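Side-chain contacts in caprin-2 (Danio rerio, PDB 4OUS), which probably acts in canonical Wnt signalling through its C1q domain, a beta sandwich that here assembles as a trimer with bound calcium: residues A[43-48]-A[53-58]; A[69-74]-A[79-84]; A[108-113]-A[125-130]. The protein carries 1 engineered substitution. All blocks are in the same frame, centred on the assembly; numbering follows the deposited sequence.

How the interactions relate
The three interactions lie in the two-sheet sandwich of a single C1q domain. Interactions 1 and 3 each bridge the sheets, and their centres are about 6 Å apart: strand 44-46 pairs with 107-114, Phe45 N lying 2.8 Å from Val108 O, while 51-60 runs beside 125-134 in the facing sheet. Interaction 2 is a hairpin within one sheet, its centre about 9 Å from that of interaction 3 and about 13 Å from that of interaction 1. Strand 68-74 joins it to 107-114, and Phe57 CE1 packs 3.6 Å from Ile70 CG2. The side chain of Tyr83 in interaction 2 is about 9 Å from a calcium ion.

Interaction 1: residues A[43-48]-A[53-58]; sequences GRFTCP and YVFIFH
Phe45, Cys47 and Pro48 meet Tyr53 and Phe55 across the interior of the C1q sandwich, where an aromatic cluster forms part of the packing between two antiparallel sheets. It illustrates how a sandwich can join its layers by side chains alone: no hydrogen bond crosses between 43-48 and 53-58. Tyr53 touches all three residues of 43-48 that take part. From its CB, which points toward 43-48, the ring extends with CG opposite the carbonyl carbon (chi1 -68°). Among its edge atoms, CD1 lies 3.9 Å from Phe45 CZ and CE1 closes to 3.7 Å on the same atom. These two rings meet obliquely, and Tyr53 CE1 comes in at the edge of Phe45, near its plane. Tyr53 CE2 meets Cys47 SG at 3.8 Å, a sulfur-aromatic contact in which the sulfur sits well off the ring normal; CZ touches the same sulfur, which lies 3.7 Å from Tyr53 OH. At the tip, OH also meets Pro48 CD and hydrogen-bonds to the carbonyl oxygen of Ala49 in the turn that joins the two segments, so that the one polar atom of this buried side chain has a partner. Phe55, two residues along the same strand and also directed inward, approaches Phe45 differently. Its edge is turned to the face of Phe45 in an offset T-shaped pair, with centroids 5.7 Å apart and planes at 67°. Phe45 thus meets two rings of the facing strand, one at its edge and one directed at its face, and Phe8 adds a further ring. Tyr53 also touches Leu131 and Leu102, and Phe55 touches Phe127 and Val108. At the Phe45-Phe55 meeting point, Phe45 CD2 lies in the plane of the Phe55 ring, 3.9 Å from its CZ.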
loop_
_atom_site.group_PDB
_atom_site.type_symbol
_atom_site.label_atom_id
_atom_site.label_comp_id
_atom_site.label_asym_id
_atom_site.label_seq_id
_atom_site.Cartn_x
_atom_site.Cartn_y
_atom_site.Cartn_z
ATOM N N GLY A 43 -10.541 -12.825 12.303
ATOM C CA GLY A 43 -9.722 -12.069 11.376
ATOM C C GLY A 43 -9.700 -12.657 9.973
ATOM O O GLY A 43 -8.876 -12.250 9.152
ATOM N N ARG A 44 -10.602 -13.595 9.692
ATOM C CA ARG A 44 -10.594 -14.278 8.402
ATOM C C ARG A 44 -11.630 -13.745 7.424
ATOM O O ARG A 44 -12.804 -13.544 7.766
ATOM C CB ARG A 44 -10.818 -15.784 8.587
ATOM C CG ARG A 44 -9.684 -16.487 9.326
ATOM C CD ARG A 44 -10.002 -17.950 9.607
ATOM N NE ARG A 44 -8.824 -18.663 10.099
ATOM C CZ ARG A 44 -8.117 -19.525 9.375
ATOM N NH1 ARG A 44 -8.474 -19.799 8.128
ATOM N NH2 ARG A 44 -7.054 -20.120 9.902
ATOM N N PHE A 45 -11.169 -13.538 6.196
ATOM C CA PHE A 45 -12.029 -13.341 5.039
ATOM C C PHE A 45 -12.308 -14.687 4.389
ATOM O O PHE A 45 -11.369 -15.427 4.100
ATOM C CB PHE A 45 -11.351 -12.410 4.038
ATOM C CG PHE A 45 -12.076 -12.301 2.729
ATOM C CD1 PHE A 45 -13.200 -11.507 2.615
ATOM C CD2 PHE A 45 -11.638 -12.995 1.616
ATOM C CE1 PHE A 45 -13.873 -11.398 1.411
ATOM C CE2 PHE A 45 -12.304 -12.887 0.407
ATOM C CZ PHE A 45 -13.423 -12.090 0.307
ATOM N N THR A 46 -13.576 -15.004 4.156
ATOM C CA THR A 46 -13.922 -16.227 3.443
ATOM C C THR A 46 -14.357 -15.886 2.029
ATOM O O THR A 46 -15.219 -15.031 1.822
ATOM C CB THR A 46 -15.029 -16.998 4.170
ATOM O OG1 THR A 46 -14.567 -17.344 5.479
ATOM C CG2 THR A 46 -15.375 -18.276 3.422
ATOM N N CYS A 47 -13.753 -16.553 1.053
ATOM C CA CYS A 47 -14.100 -16.330 -0.340
ATOM C C CYS A 47 -15.506 -16.840 -0.646
ATOM O O CYS A 47 -15.772 -18.027 -0.477
ATOM C CB CYS A 47 -13.089 -17.026 -1.242
ATOM S SG CYS A 47 -13.479 -16.931 -2.978
ATOM N N PRO A 48 -16.402 -15.956 -1.116
ATOM C CA PRO A 48 -17.771 -16.388 -1.432
ATOM C C PRO A 48 -17.948 -16.868 -2.866
ATOM O O PRO A 48 -18.984 -17.443 -3.194
ATOM C CB PRO A 48 -18.585 -15.118 -1.210
ATOM C CG PRO A 48 -17.647 -14.032 -1.636
ATOM C CD PRO A 48 -16.268 -14.488 -1.193
ATOM N N TYR A 53 -8.929 -11.609 -6.163
ATOM C CA TYR A 53 -9.160 -10.692 -5.053
ATOM C C TYR A 53 -7.888 -9.920 -4.727
ATOM O O TYR A 53 -6.793 -10.477 -4.801
ATOM C CB TYR A 53 -9.626 -11.462 -3.810
ATOM C CG TYR A 53 -11.006 -12.077 -3.932
ATOM C CD1 TYR A 53 -12.095 -11.504 -3.293
ATOM C CD2 TYR A 53 -11.224 -13.228 -4.686
ATOM C CE1 TYR A 53 -13.363 -12.051 -3.396
ATOM C CE2 TYR A 53 -12.496 -13.783 -4.800
ATOM C CZ TYR A 53 -13.563 -13.187 -4.148
ATOM O OH TYR A 53 -14.834 -13.709 -4.238
ATOM N N VAL A 54 -8.039 -8.656 -4.348
ATOM C CA VAL A 54 -6.934 -7.798 -3.944
ATOM C C VAL A 54 -6.957 -7.641 -2.431
ATOM O O VAL A 54 -8.017 -7.399 -1.861
ATOM C CB VAL A 54 -7.048 -6.414 -4.608
ATOM C CG1 VAL A 54 -5.928 -5.495 -4.146
ATOM C CG2 VAL A 54 -7.063 -6.545 -6.120
ATOM N N PHE A 55 -5.790 -7.774 -1.797
ATOM C CA PHE A 55 -5.637 -7.557 -0.357
ATOM C C PHE A 55 -4.543 -6.545 -0.089
ATOM O O PHE A 55 -3.539 -6.520 -0.794
ATOM C CB PHE A 55 -5.307 -8.867 0.359
ATOM C CG PHE A 55 -6.383 -9.882 0.220
ATOM C CD1 PHE A 55 -6.346 -10.812 -0.808
ATOM C CD2 PHE A 55 -7.479 -9.861 1.064
ATOM C CE1 PHE A 55 -7.370 -11.722 -0.976
ATOM C CE2 PHE A 55 -8.501 -10.764 0.903
ATOM C CZ PHE A 55 -8.452 -11.699 -0.121
ATOM N N ILE A 56 -4.733 -5.725 0.940
ATOM C CA ILE A 56 -3.746 -4.742 1.370
ATOM C C ILE A 56 -3.747 -4.724 2.899
ATOM O O ILE A 56 -4.813 -4.844 3.522
ATOM C CB ILE A 56 -4.062 -3.316 0.832
ATOM C CG1 ILE A 56 -4.399 -3.320 -0.661
ATOM C CG2 ILE A 56 -2.917 -2.355 1.140
ATOM C CD1 ILE A 56 -4.826 -1.963 -1.195
ATOM N N PHE A 57 -2.584 -4.567 3.527
ATOM C CA PHE A 57 -2.548 -4.413 4.974
ATOM C C PHE A 57 -1.425 -3.482 5.389
ATOM O O PHE A 57 -0.400 -3.381 4.711
ATOM C CB PHE A 57 -2.421 -5.772 5.684
ATOM C CG PHE A 57 -1.135 -6.507 5.418
ATOM C CD1 PHE A 57 -0.029 -6.310 6.232
ATOM C CD2 PHE A 57 -1.041 -7.427 4.389
ATOM C CE1 PHE A 57 1.156 -7.000 6.009
ATOM C CE2 PHE A 57 0.146 -8.118 4.169
ATOM C CZ PHE A 57 1.235 -7.905 4.982
ATOM N N HIS A 58 -1.639 -2.813 6.520
ATOM C CA HIS A 58 -0.685 -1.902 7.137
ATOM C C HIS A 58 -0.756 -2.140 8.633
ATOM O O HIS A 58 -1.806 -1.878 9.225
ATOM C CB HIS A 58 -1.027 -0.440 6.836
ATOM C CG HIS A 58 -0.782 -0.030 5.421
ATOM N ND1 HIS A 58 -1.698 -0.211 4.406
ATOM C CD2 HIS A 58 0.293 0.569 4.863
ATOM C CE1 HIS A 58 -1.188 0.258 3.280
ATOM N NE2 HIS A 58 0.015 0.741 3.530
#

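Interaction 2: residues A[69-74]-A[79-84]; sequences YINLMR and MVSAYA
An antiparallel beta hairpin joins 69-74 to 79-84, and the two strands form part of one sheet of the C1q sandwich, with Ile70 and Ala82 making a hydrogen-bonded pair and Tyr69 and Tyr83 a non-hydrogen-bonded one. Ala82 N donates to Ile70 O at 2.8 Å, and Ile70 N returns a nearly straight bond to Ala82 O. Toward the turn, a classic beta bulge sets both Met79 and Val80 opposite Leu72.

The two sheet faces do different work. Ile70, Leu72 and Ala82 pack on Phe57 inside the sandwich, with Val80 on the same face; Leu72 CB lies 3.8 Å from Val80 CG2, the two side chains side by side. The face of Tyr69, Asn71, Ser81 and Tyr83 turns toward the third subunit. Here Asn71 ND2 gives Ser81 OG a 2.9 Å bond lying in the amide plane. Asn71 OD1 is bonded to Arg111 NE, so the amide is held at both ends, while Trp122 O and Asp90 OD1 of the third subunit bond to Ser81 OG and Tyr83 OH respectively.

Near the turn, Met79 bends at chi2 and chi3 to lay its sulfur over one face of the Arg74 guanidinium, off-centre toward the rim, while Met79 CG rests 3.6 Å from Arg74 CB; the guanidinium forms a salt bridge with Glu77. At the far end, the edge of Tyr83 points into the face of Tyr69, an edge-to-face pair with planes at 77°, and Tyr83 CD1 stands 3.5 Å from Tyr69 CZ.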
loop_
_atom_site.group_PDB
_atom_site.type_symbol
_atom_site.label_atom_id
_atom_site.label_comp_id
_atom_site.label_asym_id
_atom_site.label_seq_id
_atom_site.Cartn_x
_atom_site.Cartn_y
_atom_site.Cartn_z
ATOM N N TYR A 69 6.784 -9.262 12.427
ATOM C CA TYR A 69 6.671 -10.090 11.231
ATOM C C TYR A 69 5.205 -10.434 11.020
ATOM O O TYR A 69 4.582 -11.024 11.913
ATOM C CB TYR A 69 7.450 -11.393 11.377
ATOM C CG TYR A 69 8.955 -11.328 11.337
ATOM C CD1 TYR A 69 9.643 -11.700 10.184
ATOM C CD2 TYR A 69 9.699 -10.955 12.455
ATOM C CE1 TYR A 69 11.019 -11.685 10.136
ATOM C CE2 TYR A 69 11.083 -10.943 12.415
ATOM C CZ TYR A 69 11.736 -11.308 11.253
ATOM O OH TYR A 69 13.113 -11.292 11.195
ATOM N N ILE A 70 4.675 -10.093 9.851
ATOM C CA ILE A 70 3.297 -10.381 9.477
ATOM C C ILE A 70 3.284 -11.260 8.236
ATOM O O ILE A 70 4.038 -11.000 7.292
ATOM C CB ILE A 70 2.513 -9.084 9.157
ATOM C CG1 ILE A 70 2.550 -8.091 10.319
ATOM C CG2 ILE A 70 1.084 -9.394 8.748
ATOM C CD1 ILE A 70 1.813 -8.555 11.548
ATOM N N ASN A 71 2.424 -12.278 8.218
ATOM C CA ASN A 71 2.182 -13.054 7.003
ATOM C C ASN A 71 0.742 -12.885 6.541
ATOM O O ASN A 71 -0.187 -13.017 7.346
ATOM C CB ASN A 71 2.424 -14.555 7.208
ATOM C CG ASN A 71 3.730 -14.864 7.901
ATOM O OD1 ASN A 71 3.735 -15.359 9.036
ATOM N ND2 ASN A 71 4.844 -14.607 7.223
ATOM N N LEU A 72 0.552 -12.651 5.245
ATOM C CA LEU A 72 -0.759 -12.800 4.627
ATOM C C LEU A 72 -0.917 -14.268 4.246
ATOM O O LEU A 72 -0.136 -14.793 3.447
ATOM C CB LEU A 72 -0.903 -11.909 3.396
ATOM C CG LEU A 72 -2.236 -12.025 2.650
ATOM C CD1 LEU A 72 -3.374 -11.369 3.408
ATOM C CD2 LEU A 72 -2.128 -11.467 1.224
ATOM N N MET A 73 -1.895 -14.919 4.858
ATOM C CA MET A 73 -2.147 -16.343 4.709
ATOM C C MET A 73 -3.316 -16.596 3.785
ATOM O O MET A 73 -4.314 -15.873 3.832
ATOM C CB MET A 73 -2.462 -16.972 6.066
ATOM C CG MET A 73 -1.468 -16.653 7.170
ATOM S SD MET A 73 0.171 -17.373 6.894
ATOM C CE MET A 73 -0.213 -19.118 6.972
ATOM N N ARG A 74 -3.211 -17.638 2.968
ATOM C CA ARG A 74 -4.376 -18.185 2.289
ATOM C C ARG A 74 -4.465 -19.637 2.734
ATOM O O ARG A 74 -3.564 -20.440 2.463
ATOM C CB ARG A 74 -4.266 -18.060 0.767
ATOM C CG ARG A 74 -5.521 -18.486 0.019
ATOM C CD ARG A 74 -5.516 -19.965 -0.349
ATOM N NE ARG A 74 -4.635 -20.264 -1.473
ATOM C CZ ARG A 74 -3.490 -20.933 -1.390
ATOM N NH1 ARG A 74 -2.794 -21.159 -2.497
ATOM N NH2 ARG A 74 -3.034 -21.371 -0.223
ATOM N N MET A 79 1.456 -16.326 1.752
ATOM C CA MET A 79 1.403 -15.783 0.398
ATOM C C MET A 79 2.370 -14.615 0.207
ATOM O O MET A 79 3.150 -14.615 -0.748
ATOM C CB MET A 79 -0.022 -15.367 0.050
ATOM C CG MET A 79 -1.041 -16.502 0.234
ATOM S SD MET A 79 -0.641 -18.106 -0.529
ATOM C CE MET A 79 -0.912 -17.717 -2.256
ATOM N N VAL A 80 2.318 -13.620 1.095
ATOM C CA VAL A 80 3.328 -12.564 1.148
ATOM C C VAL A 80 3.573 -12.239 2.611
ATOM O O VAL A 80 2.762 -12.590 3.472
ATOM C CB VAL A 80 2.917 -11.266 0.381
ATOM C CG1 VAL A 80 2.670 -11.538 -1.095
ATOM C CG2 VAL A 80 1.710 -10.585 1.018
ATOM N N SER A 81 4.685 -11.565 2.893
ATOM C CA SER A 81 5.034 -11.226 4.264
ATOM C C SER A 81 5.515 -9.789 4.383
ATOM O O SER A 81 5.839 -9.137 3.387
ATOM C CB SER A 81 6.117 -12.169 4.790
ATOM O OG SER A 81 5.707 -13.526 4.695
ATOM N N ALA A 82 5.557 -9.303 5.618
ATOM C CA ALA A 82 6.051 -7.964 5.889
ATOM C C ALA A 82 6.845 -7.960 7.182
ATOM O O ALA A 82 6.569 -8.731 8.097
ATOM C CB ALA A 82 4.905 -6.966 5.966
ATOM N N TYR A 83 7.820 -7.064 7.236
ATOM C CA TYR A 83 8.722 -6.912 8.371
ATOM C C TYR A 83 8.787 -5.458 8.768
ATOM O O TYR A 83 8.813 -4.585 7.892
ATOM C CB TYR A 83 10.123 -7.399 7.999
ATOM C CG TYR A 83 11.206 -7.134 9.028
ATOM C CD1 TYR A 83 11.498 -8.073 10.003
ATOM C CD2 TYR A 83 11.944 -5.953 9.014
ATOM C CE1 TYR A 83 12.496 -7.855 10.938
ATOM C CE2 TYR A 83 12.946 -5.720 9.953
ATOM C CZ TYR A 83 13.218 -6.679 10.912
ATOM O OH TYR A 83 14.210 -6.489 11.854
ATOM N N ALA A 84 8.860 -5.183 10.065
ATOM C CA ALA A 84 9.167 -3.828 10.495
ATOM C C ALA A 84 9.883 -3.855 11.826
ATOM O O ALA A 84 9.513 -4.610 12.724
ATOM C CB ALA A 84 7.907 -2.980 10.582
#

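Interaction 3: residues A[108-113]-A[125-130]; sequences VWLRLH and STFSGF
Leu110 lies over one face of Phe127, each side chain reaching in from a different sheet and sliding past the other. The chief contact is CH-pi: Leu110 CG stands 3.8 Å from the centroid of the Phe127 ring, only 3° off its normal, so the branch point sits almost exactly above the ring centre. From there the two methyls spread apart, CD1 to 3.7 Å from Phe127 CG and CD2 toward CE1. Phe127 extends with CG trans to its own N (chi1 178°), which directs the ring toward 108-113, whose axis passes 9.0 Å from that of 125-130.

Further contacts meet the ring's rim. Phe127 CZ lies 4.3 Å from Val108 CG1, and Phe127 CE2 meets Trp109 CA obliquely. The carbonyl oxygen of Val108, which accepts Phe45 N, comes to the ring edge near its plane. Phe8 adds an edge-to-face ring.

Replacing Phe127 with an alanine would probably leave Leu110 CG without the ring beneath it and open a gap between the two sheets. This interdigitation of aromatic and aliphatic side chains belongs to the hydrophobic core between the two sheets of the C1q/TNF jelly-roll fold.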
loop_
_atom_site.group_PDB
_atom_site.type_symbol
_atom_site.label_atom_id
_atom_site.label_comp_id
_atom_site.label_asym_id
_atom_site.label_seq_id
_atom_site.Cartn_x
_atom_site.Cartn_y
_atom_site.Cartn_z
ATOM N N VAL A 108 -8.605 -16.053 3.831
ATOM C CA VAL A 108 -7.438 -15.192 3.786
ATOM C C VAL A 108 -7.404 -14.408 5.095
ATOM O O VAL A 108 -8.437 -13.907 5.554
ATOM C CB VAL A 108 -7.477 -14.258 2.559
ATOM C CG1 VAL A 108 -6.302 -13.296 2.572
ATOM C CG2 VAL A 108 -7.483 -15.078 1.271
ATOM N N TRP A 109 -6.230 -14.336 5.713
ATOM C CA TRP A 109 -6.108 -13.791 7.055
ATOM C C TRP A 109 -4.672 -13.358 7.296
ATOM O O TRP A 109 -3.772 -13.734 6.540
ATOM C CB TRP A 109 -6.555 -14.823 8.104
ATOM C CG TRP A 109 -5.909 -16.188 7.996
ATOM C CD1 TRP A 109 -6.174 -17.150 7.056
ATOM C CD2 TRP A 109 -4.923 -16.744 8.875
ATOM N NE1 TRP A 109 -5.409 -18.263 7.296
ATOM C CE2 TRP A 109 -4.633 -18.040 8.406
ATOM C CE3 TRP A 109 -4.258 -16.271 10.011
ATOM C CZ2 TRP A 109 -3.701 -18.870 9.032
ATOM C CZ3 TRP A 109 -3.341 -17.098 10.638
ATOM C CH2 TRP A 109 -3.068 -18.382 10.144
ATOM N N LEU A 110 -4.465 -12.541 8.323
ATOM C CA LEU A 110 -3.127 -12.114 8.700
ATOM C C LEU A 110 -2.661 -12.850 9.941
ATOM O O LEU A 110 -3.401 -12.989 10.923
ATOM C CB LEU A 110 -3.072 -10.613 8.956
ATOM C CG LEU A 110 -3.422 -9.700 7.783
ATOM C CD1 LEU A 110 -3.316 -8.247 8.211
ATOM C CD2 LEU A 110 -2.541 -9.957 6.583
ATOM N N ARG A 111 -1.420 -13.313 9.884
ATOM C CA ARG A 111 -0.767 -13.984 10.991
ATOM C C ARG A 111 0.295 -13.079 11.604
ATOM O O ARG A 111 1.150 -12.535 10.892
ATOM C CB ARG A 111 -0.125 -15.292 10.524
ATOM C CG ARG A 111 0.477 -16.103 11.655
ATOM C CD ARG A 111 0.934 -17.463 11.186
ATOM N NE ARG A 111 2.132 -17.373 10.365
ATOM C CZ ARG A 111 2.814 -18.435 9.950
ATOM N NH1 ARG A 111 2.402 -19.654 10.277
ATOM N NH2 ARG A 111 3.907 -18.283 9.216
ATOM N N LEU A 112 0.240 -12.942 12.926
ATOM C CA LEU A 112 1.290 -12.302 13.690
ATOM C C LEU A 112 2.349 -13.353 13.964
ATOM O O LEU A 112 2.181 -14.193 14.845
ATOM C CB LEU A 112 0.737 -11.717 14.989
ATOM C CG LEU A 112 1.749 -11.016 15.887
ATOM C CD1 LEU A 112 2.435 -9.877 15.160
ATOM C CD2 LEU A 112 1.072 -10.516 17.153
ATOM N N HIS A 113 3.399 -13.369 13.159
ATOM C CA HIS A 113 4.447 -14.358 13.336
ATOM C C HIS A 113 5.244 -14.053 14.606
ATOM O O HIS A 113 5.356 -14.903 15.489
ATOM C CB HIS A 113 5.349 -14.401 12.106
ATOM C CG HIS A 113 6.587 -15.209 12.307
ATOM N ND1 HIS A 113 6.557 -16.553 12.612
ATOM C CD2 HIS A 113 7.893 -14.855 12.282
ATOM C CE1 HIS A 113 7.797 -16.994 12.754
ATOM N NE2 HIS A 113 8.625 -15.985 12.553
ATOM N N SER A 125 -3.617 0.271 12.254
ATOM C CA SER A 125 -3.395 -1.111 11.855
ATOM C C SER A 125 -4.631 -1.652 11.168
ATOM O O SER A 125 -5.689 -1.791 11.800
ATOM C CB SER A 125 -3.022 -1.950 13.078
ATOM O OG SER A 125 -1.779 -1.502 13.606
ATOM N N THR A 126 -4.494 -1.933 9.875
ATOM C CA THR A 126 -5.615 -2.133 8.972
ATOM C C THR A 126 -5.402 -3.328 8.046
ATOM O O THR A 126 -4.270 -3.735 7.760
ATOM C CB THR A 126 -5.813 -0.904 8.092
ATOM O OG1 THR A 126 -4.594 -0.702 7.368
ATOM C CG2 THR A 126 -6.149 0.335 8.919
ATOM N N PHE A 127 -6.510 -3.844 7.531
ATOM C CA PHE A 127 -6.521 -4.999 6.632
ATOM C C PHE A 127 -7.766 -4.874 5.775
ATOM O O PHE A 127 -8.867 -4.772 6.316
ATOM C CB PHE A 127 -6.534 -6.288 7.466
ATOM C CG PHE A 127 -6.598 -7.591 6.680
ATOM C CD1 PHE A 127 -6.010 -7.749 5.435
ATOM C CD2 PHE A 127 -7.232 -8.686 7.256
ATOM C CE1 PHE A 127 -6.068 -8.980 4.783
ATOM C CE2 PHE A 127 -7.286 -9.907 6.622
ATOM C CZ PHE A 127 -6.709 -10.060 5.380
ATOM N N SER A 128 -7.607 -4.869 4.456
ATOM C CA SER A 128 -8.736 -4.768 3.542
ATOM C C SER A 128 -8.591 -5.713 2.375
ATOM O O SER A 128 -7.494 -6.172 2.048
ATOM C CB SER A 128 -8.890 -3.356 2.980
ATOM O OG SER A 128 -8.894 -2.390 4.005
ATOM N N GLY A 129 -9.709 -5.964 1.712
ATOM C CA GLY A 129 -9.711 -6.790 0.530
ATOM C C GLY A 129 -10.936 -6.526 -0.312
ATOM O O GLY A 129 -11.966 -6.065 0.196
ATOM N N PHE A 130 -10.843 -6.817 -1.603
ATOM C CA PHE A 130 -12.009 -6.693 -2.454
ATOM C C PHE A 130 -11.924 -7.627 -3.648
ATOM O O PHE A 130 -10.843 -8.024 -4.093
ATOM C CB PHE A 130 -12.221 -5.241 -2.918
ATOM C CG PHE A 130 -11.069 -4.642 -3.679
ATOM C CD1 PHE A 130 -10.979 -4.782 -5.055
ATOM C CD2 PHE A 130 -10.115 -3.881 -3.031
ATOM C CE1 PHE A 130 -9.940 -4.207 -5.760
ATOM C CE2 PHE A 130 -9.072 -3.305 -3.734
ATOM C CZ PHE A 130 -8.991 -3.468 -5.101
#